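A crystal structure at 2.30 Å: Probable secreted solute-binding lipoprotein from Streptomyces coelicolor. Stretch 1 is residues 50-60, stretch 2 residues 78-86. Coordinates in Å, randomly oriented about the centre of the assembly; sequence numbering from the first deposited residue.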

ATOM      1  N   ASP C  50      33.718  45.709 -31.613  1.00 29.27           N
ATOM      2  CA  ASP C  50      34.900  45.678 -30.762  1.00 29.65           C
ATOM      3  C   ASP C  50      34.696  45.014 -29.391  1.00 30.15           C
ATOM      4  O   ASP C  50      35.497  45.215 -28.482  1.00 31.32           O
ATOM      5  CB  ASP C  50      35.425  47.103 -30.553  1.00 30.21           C
ATOM      6  CG  ASP C  50      34.459  47.975 -29.770  1.00 32.13           C
ATOM      7  OD1 ASP C  50      34.836  49.105 -29.399  1.00 33.70           O
ATOM      8  OD2 ASP C  50      33.315  47.535 -29.522  1.00 38.22           O
ATOM      9  N   LEU C  51      33.637  44.230 -29.227  1.00 29.16           N
ATOM     10  CA  LEU C  51      33.403  43.580 -27.934  1.00 28.10           C
ATOM     11  C   LEU C  51      34.522  42.598 -27.610  1.00 27.91           C
ATOM     12  O   LEU C  51      35.048  42.590 -26.494  1.00 29.27           O
ATOM     13  CB  LEU C  51      32.052  42.844 -27.926  1.00 25.63           C
ATOM     14  CG  LEU C  51      31.707  42.020 -26.676  1.00 25.01           C
ATOM     15  CD1 LEU C  51      30.233  41.705 -26.686  1.00 23.74           C
ATOM     16  CD2 LEU C  51      32.530  40.717 -26.635  1.00 23.91           C
ATOM     17  N   ALA C  52      34.868  41.762 -28.584  1.00 26.95           N
ATOM     18  CA  ALA C  52      35.929  40.780 -28.409  1.00 29.10           C
ATOM     19  C   ALA C  52      37.219  41.444 -27.920  1.00 30.99           C
ATOM     20  O   ALA C  52      37.856  40.948 -26.993  1.00 33.20           O
ATOM     21  CB  ALA C  52      36.180  40.053 -29.722  1.00 28.79           C
ATOM     22  N   GLN C  53      37.602  42.560 -28.540  1.00 31.26           N
ATOM     23  CA  GLN C  53      38.814  43.281 -28.147  1.00 33.56           C
ATOM     24  C   GLN C  53      38.676  43.799 -26.724  1.00 32.34           C
ATOM     25  O   GLN C  53      39.580  43.636 -25.911  1.00 32.77           O
ATOM     26  CB  GLN C  53      39.088  44.480 -29.083  1.00 37.10           C
ATOM     27  CG  GLN C  53      39.523  44.143 -30.525  1.00 43.26           C
ATOM     28  CD  GLN C  53      38.402  43.588 -31.420  1.00 46.74           C
ATOM     29  OE1 GLN C  53      38.647  43.242 -32.583  1.00 48.65           O
ATOM     30  NE2 GLN C  53      37.179  43.504 -30.888  1.00 46.56           N
ATOM     31  N   VAL C  54      37.540  44.432 -26.433  1.00 30.86           N
ATOM     32  CA  VAL C  54      37.287  44.983 -25.106  1.00 30.07           C
ATOM     33  C   VAL C  54      37.251  43.885 -24.064  1.00 30.71           C
ATOM     34  O   VAL C  54      37.719  44.077 -22.945  1.00 31.22           O
ATOM     35  CB  VAL C  54      35.949  45.733 -25.054  1.00 30.89           C
ATOM     36  CG1 VAL C  54      35.700  46.283 -23.642  1.00 27.83           C
ATOM     37  CG2 VAL C  54      35.958  46.854 -26.075  1.00 29.56           C
ATOM     38  N   TYR C  55      36.687  42.735 -24.426  1.00 29.01           N
ATOM     39  CA  TYR C  55      36.632  41.625 -23.484  1.00 28.11           C
ATOM     40  C   TYR C  55      38.042  41.097 -23.169  1.00 28.03           C
ATOM     41  O   TYR C  55      38.348  40.790 -22.022  1.00 26.97           O
ATOM     42  CB  TYR C  55      35.775  40.486 -24.029  1.00 26.18           C
ATOM     43  CG  TYR C  55      35.821  39.250 -23.158  1.00 26.72           C
ATOM     44  CD1 TYR C  55      35.097  39.178 -21.972  1.00 25.83           C
ATOM     45  CD2 TYR C  55      36.630  38.171 -23.501  1.00 27.47           C
ATOM     46  CE1 TYR C  55      35.180  38.061 -21.149  1.00 25.36           C
ATOM     47  CE2 TYR C  55      36.719  37.050 -22.689  1.00 29.15           C
ATOM     48  CZ  TYR C  55      35.990  37.003 -21.513  1.00 27.88           C
ATOM     49  OH  TYR C  55      36.083  35.892 -20.714  1.00 30.70           O
ATOM     50  N   GLU C  56      38.895  40.989 -24.182  1.00 27.53           N
ATOM     51  CA  GLU C  56      40.255  40.491 -23.961  1.00 29.45           C
ATOM     52  C   GLU C  56      41.051  41.439 -23.064  1.00 29.60           C
ATOM     53  O   GLU C  56      41.830  41.006 -22.215  1.00 29.73           O
ATOM     54  CB  GLU C  56      40.960  40.267 -25.306  1.00 27.11           C
ATOM     55  CG  GLU C  56      40.278  39.176 -26.111  1.00 26.31           C
ATOM     56  CD  GLU C  56      40.915  38.920 -27.460  1.00 27.99           C
ATOM     57  OE1 GLU C  56      41.903  39.608 -27.795  1.00 27.58           O
ATOM     58  OE2 GLU C  56      40.421  38.027 -28.185  1.00 27.61           O
ATOM     59  N   THR C  57      40.836  42.736 -23.229  1.00 29.78           N
ATOM     60  CA  THR C  57      41.529  43.697 -22.386  1.00 30.54           C
ATOM     61  C   THR C  57      41.049  43.530 -20.941  1.00 30.93           C
ATOM     62  O   THR C  57      41.824  43.696 -20.002  1.00 33.42           O
ATOM     63  CB  THR C  57      41.258  45.132 -22.838  1.00 29.74           C
ATOM     64  OG1 THR C  57      41.581  45.263 -24.229  1.00 32.00           O
ATOM     65  CG2 THR C  57      42.098  46.106 -22.024  1.00 28.04           C
ATOM     66  N   SER C  58      39.770  43.203 -20.763  1.00 30.53           N
ATOM     67  CA  SER C  58      39.216  43.000 -19.423  1.00 30.49           C
ATOM     68  C   SER C  58      39.704  41.689 -18.823  1.00 29.79           C
ATOM     69  O   SER C  58      39.915  41.592 -17.623  1.00 28.40           O
ATOM     70  CB  SER C  58      37.687  42.975 -19.458  1.00 31.87           C
ATOM     71  OG  SER C  58      37.151  44.283 -19.511  1.00 36.91           O
ATOM     72  N   ARG C  59      39.860  40.675 -19.668  1.00 30.11           N
ATOM     73  CA  ARG C  59      40.309  39.359 -19.231  1.00 32.03           C
ATOM     74  C   ARG C  59      41.745  39.411 -18.697  1.00 34.04           C
ATOM     75  O   ARG C  59      42.071  38.798 -17.683  1.00 34.88           O
ATOM     76  CB  ARG C  59      40.197  38.383 -20.405  1.00 31.54           C
ATOM     77  CG  ARG C  59      40.741  36.998 -20.158  1.00 31.60           C
ATOM     78  CD  ARG C  59      39.969  36.225 -19.100  1.00 33.99           C
ATOM     79  NE  ARG C  59      40.571  34.906 -18.940  1.00 35.61           N
ATOM     80  CZ  ARG C  59      41.097  34.446 -17.810  1.00 35.31           C
ATOM     81  NH1 ARG C  59      41.086  35.193 -16.714  1.00 36.93           N
ATOM     82  NH2 ARG C  59      41.668  33.249 -17.791  1.00 33.80           N
ATOM     83  N   LEU C  60      42.594  40.160 -19.388  1.00 36.50           N
ATOM     84  CA  LEU C  60      43.988  40.315 -18.998  1.00 37.74           C
ATOM     85  C   LEU C  60      44.129  41.123 -17.706  1.00 38.38           C
ATOM     86  O   LEU C  60      45.115  40.987 -16.986  1.00 40.16           O
ATOM     87  CB  LEU C  60      44.758  40.989 -20.133  1.00 39.30           C
ATOM     88  CG  LEU C  60      44.928  40.086 -21.357  1.00 39.99           C
ATOM     89  CD1 LEU C  60      45.139  40.912 -22.613  1.00 39.59           C
ATOM     90  CD2 LEU C  60      46.102  39.140 -21.105  1.00 41.82           C
ATOM     91  N   ALA C  78      39.344  31.735 -31.191  1.00 31.14           N
ATOM     92  CA  ALA C  78      40.579  31.444 -30.469  1.00 32.25           C
ATOM     93  C   ALA C  78      40.447  31.477 -28.950  1.00 33.22           C
ATOM     94  O   ALA C  78      41.402  31.161 -28.249  1.00 33.89           O
ATOM     95  CB  ALA C  78      41.670  32.431 -30.892  1.00 30.11           C
ATOM     96  N   TRP C  79      39.280  31.851 -28.443  1.00 32.14           N
ATOM     97  CA  TRP C  79      39.076  31.941 -26.997  1.00 31.71           C
ATOM     98  C   TRP C  79      39.112  30.626 -26.237  1.00 31.20           C
ATOM     99  O   TRP C  79      39.662  30.561 -25.145  1.00 32.17           O
ATOM    100  CB  TRP C  79      37.742  32.634 -26.685  1.00 29.18           C
ATOM    101  CG  TRP C  79      37.746  34.116 -26.915  1.00 29.38           C
ATOM    102  CD1 TRP C  79      38.818  34.893 -27.271  1.00 28.46           C
ATOM    103  CD2 TRP C  79      36.645  35.014 -26.728  1.00 27.56           C
ATOM    104  NE1 TRP C  79      38.452  36.214 -27.307  1.00 29.58           N
ATOM    105  CE2 TRP C  79      37.124  36.318 -26.980  1.00 27.92           C
ATOM    106  CE3 TRP C  79      35.300  34.843 -26.373  1.00 26.86           C
ATOM    107  CZ2 TRP C  79      36.303  37.450 -26.886  1.00 26.99           C
ATOM    108  CZ3 TRP C  79      34.486  35.971 -26.280  1.00 27.62           C
ATOM    109  CH2 TRP C  79      34.992  37.254 -26.537  1.00 27.12           C
ATOM    110  N   THR C  80      38.513  29.590 -26.806  1.00 32.38           N
ATOM    111  CA  THR C  80      38.439  28.303 -26.134  1.00 35.07           C
ATOM    112  C   THR C  80      39.789  27.641 -25.895  1.00 36.22           C
ATOM    113  O   THR C  80      40.083  27.222 -24.781  1.00 37.69           O
ATOM    114  CB  THR C  80      37.534  27.317 -26.906  1.00 34.75           C
ATOM    115  OG1 THR C  80      36.260  27.926 -27.141  1.00 37.46           O
ATOM    116  CG2 THR C  80      37.313  26.050 -26.100  1.00 34.32           C
ATOM    117  N   ASP C  81      40.621  27.556 -26.923  1.00 37.56           N
ATOM    118  CA  ASP C  81      41.908  26.906 -26.748  1.00 37.23           C
ATOM    119  C   ASP C  81      42.837  27.611 -25.761  1.00 36.40           C
ATOM    120  O   ASP C  81      43.511  26.944 -24.980  1.00 34.76           O
ATOM    121  CB  ASP C  81      42.609  26.732 -28.090  1.00 38.42           C
ATOM    122  CG  ASP C  81      43.732  25.720 -28.021  1.00 41.32           C
ATOM    123  OD1 ASP C  81      43.443  24.554 -27.675  1.00 42.04           O
ATOM    124  OD2 ASP C  81      44.892  26.086 -28.310  1.00 42.44           O
ATOM    125  N   VAL C  82      42.878  28.943 -25.780  1.00 34.60           N
ATOM    126  CA  VAL C  82      43.747  29.657 -24.844  1.00 35.22           C
ATOM    127  C   VAL C  82      43.123  29.827 -23.461  1.00 34.10           C
ATOM    128  O   VAL C  82      43.791  30.260 -22.529  1.00 34.62           O
ATOM    129  CB  VAL C  82      44.149  31.059 -25.366  1.00 36.26           C
ATOM    130  CG1 VAL C  82      44.909  30.923 -26.667  1.00 36.58           C
ATOM    131  CG2 VAL C  82      42.919  31.931 -25.537  1.00 33.92           C
ATOM    132  N   GLY C  83      41.843  29.497 -23.327  1.00 33.31           N
ATOM    133  CA  GLY C  83      41.201  29.626 -22.032  1.00 32.29           C
ATOM    134  C   GLY C  83      40.669  31.000 -21.661  1.00 32.26           C
ATOM    135  O   GLY C  83      40.464  31.279 -20.476  1.00 31.27           O
ATOM    136  N   ALA C  84      40.450  31.879 -22.636  1.00 31.89           N
ATOM    137  CA  ALA C  84      39.893  33.194 -22.304  1.00 32.20           C
ATOM    138  C   ALA C  84      38.421  32.935 -21.948  1.00 32.57           C
ATOM    139  O   ALA C  84      37.760  33.729 -21.270  1.00 31.83           O
ATOM    140  CB  ALA C  84      39.996  34.138 -23.497  1.00 30.75           C
ATOM    141  N   THR C  85      37.949  31.775 -22.391  1.00 33.34           N
ATOM    142  CA  THR C  85      36.581  31.329 -22.178  1.00 34.66           C
ATOM    143  C   THR C  85      36.602  29.817 -21.877  1.00 34.58           C
ATOM    144  O   THR C  85      37.317  29.073 -22.537  1.00 35.37           O
ATOM    145  CB  THR C  85      35.767  31.668 -23.444  1.00 32.74           C
ATOM    146  OG1 THR C  85      34.885  32.756 -23.148  1.00 33.13           O
ATOM    147  CG2 THR C  85      35.012  30.480 -23.950  1.00 31.74           C
ATOM    148  N   VAL C  86      35.830  29.362 -20.890  1.00 34.87           N
ATOM    149  CA  VAL C  86      35.846  27.943 -20.525  1.00 36.05           C
ATOM    150  C   VAL C  86      34.951  27.005 -21.346  1.00 37.42           C
ATOM    151  O   VAL C  86      33.979  27.438 -21.976  1.00 37.41           O
ATOM    152  CB  VAL C  86      35.510  27.737 -19.013  1.00 37.34           C
ATOM    153  CG1 VAL C  86      36.496  28.517 -18.145  1.00 35.15           C
ATOM    154  CG2 VAL C  86      34.077  28.167 -18.719  1.00 35.28           C
TER

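Contact between the helix that begins at Leu51 and the segment 78-86, a short, weakly bonded helix followed by loop, centred on Trp79. Two hydrogen bonds tie the stretches together. Trp79 NE1 donates to Glu56 OE2 at 2.8 Å, and the N-H...O angle of 164° makes the bond nearly straight; the CA-to-CB bond of Glu56 points sideways, but its extended side chain (chi2 179°) brings the carboxylate to the indole edge. Tyr55 OH donates to the backbone Ala84 O, also at 2.8 Å, with the acceptor near the plane of the phenol ring. Thr85 OG1 lies 4.1 Å from Tyr55 OH, too far to bond, and is buried without a partner.

Apolar contacts from the helix cover one face and part of the edge of the indole. Tyr55 CD2 sits over one face, 3.5 Å from Trp79 CZ2; the two six-membered rings are oblique, with centroids 4.7 Å apart and planes at 46°. At the indole edge, Ala52 CA lies 3.7 Å from Trp79 CZ2 and Leu51 CD2 lies 4.3 Å from Trp79 CH2; Ala52 CB, farther from the ring plane, is 3.9 Å from Trp79 CZ2. Leu51, Ala52 and Tyr55 thus meet the same six-membered ring.

Farther along the helix, Arg59 lies against the turn by van der Waals contact, its NE 3.8 Å from Ala84 CA. Gly83, just beyond the short helix, has positive phi (84°), where a CB would jam against the preceding carbonyl oxygen.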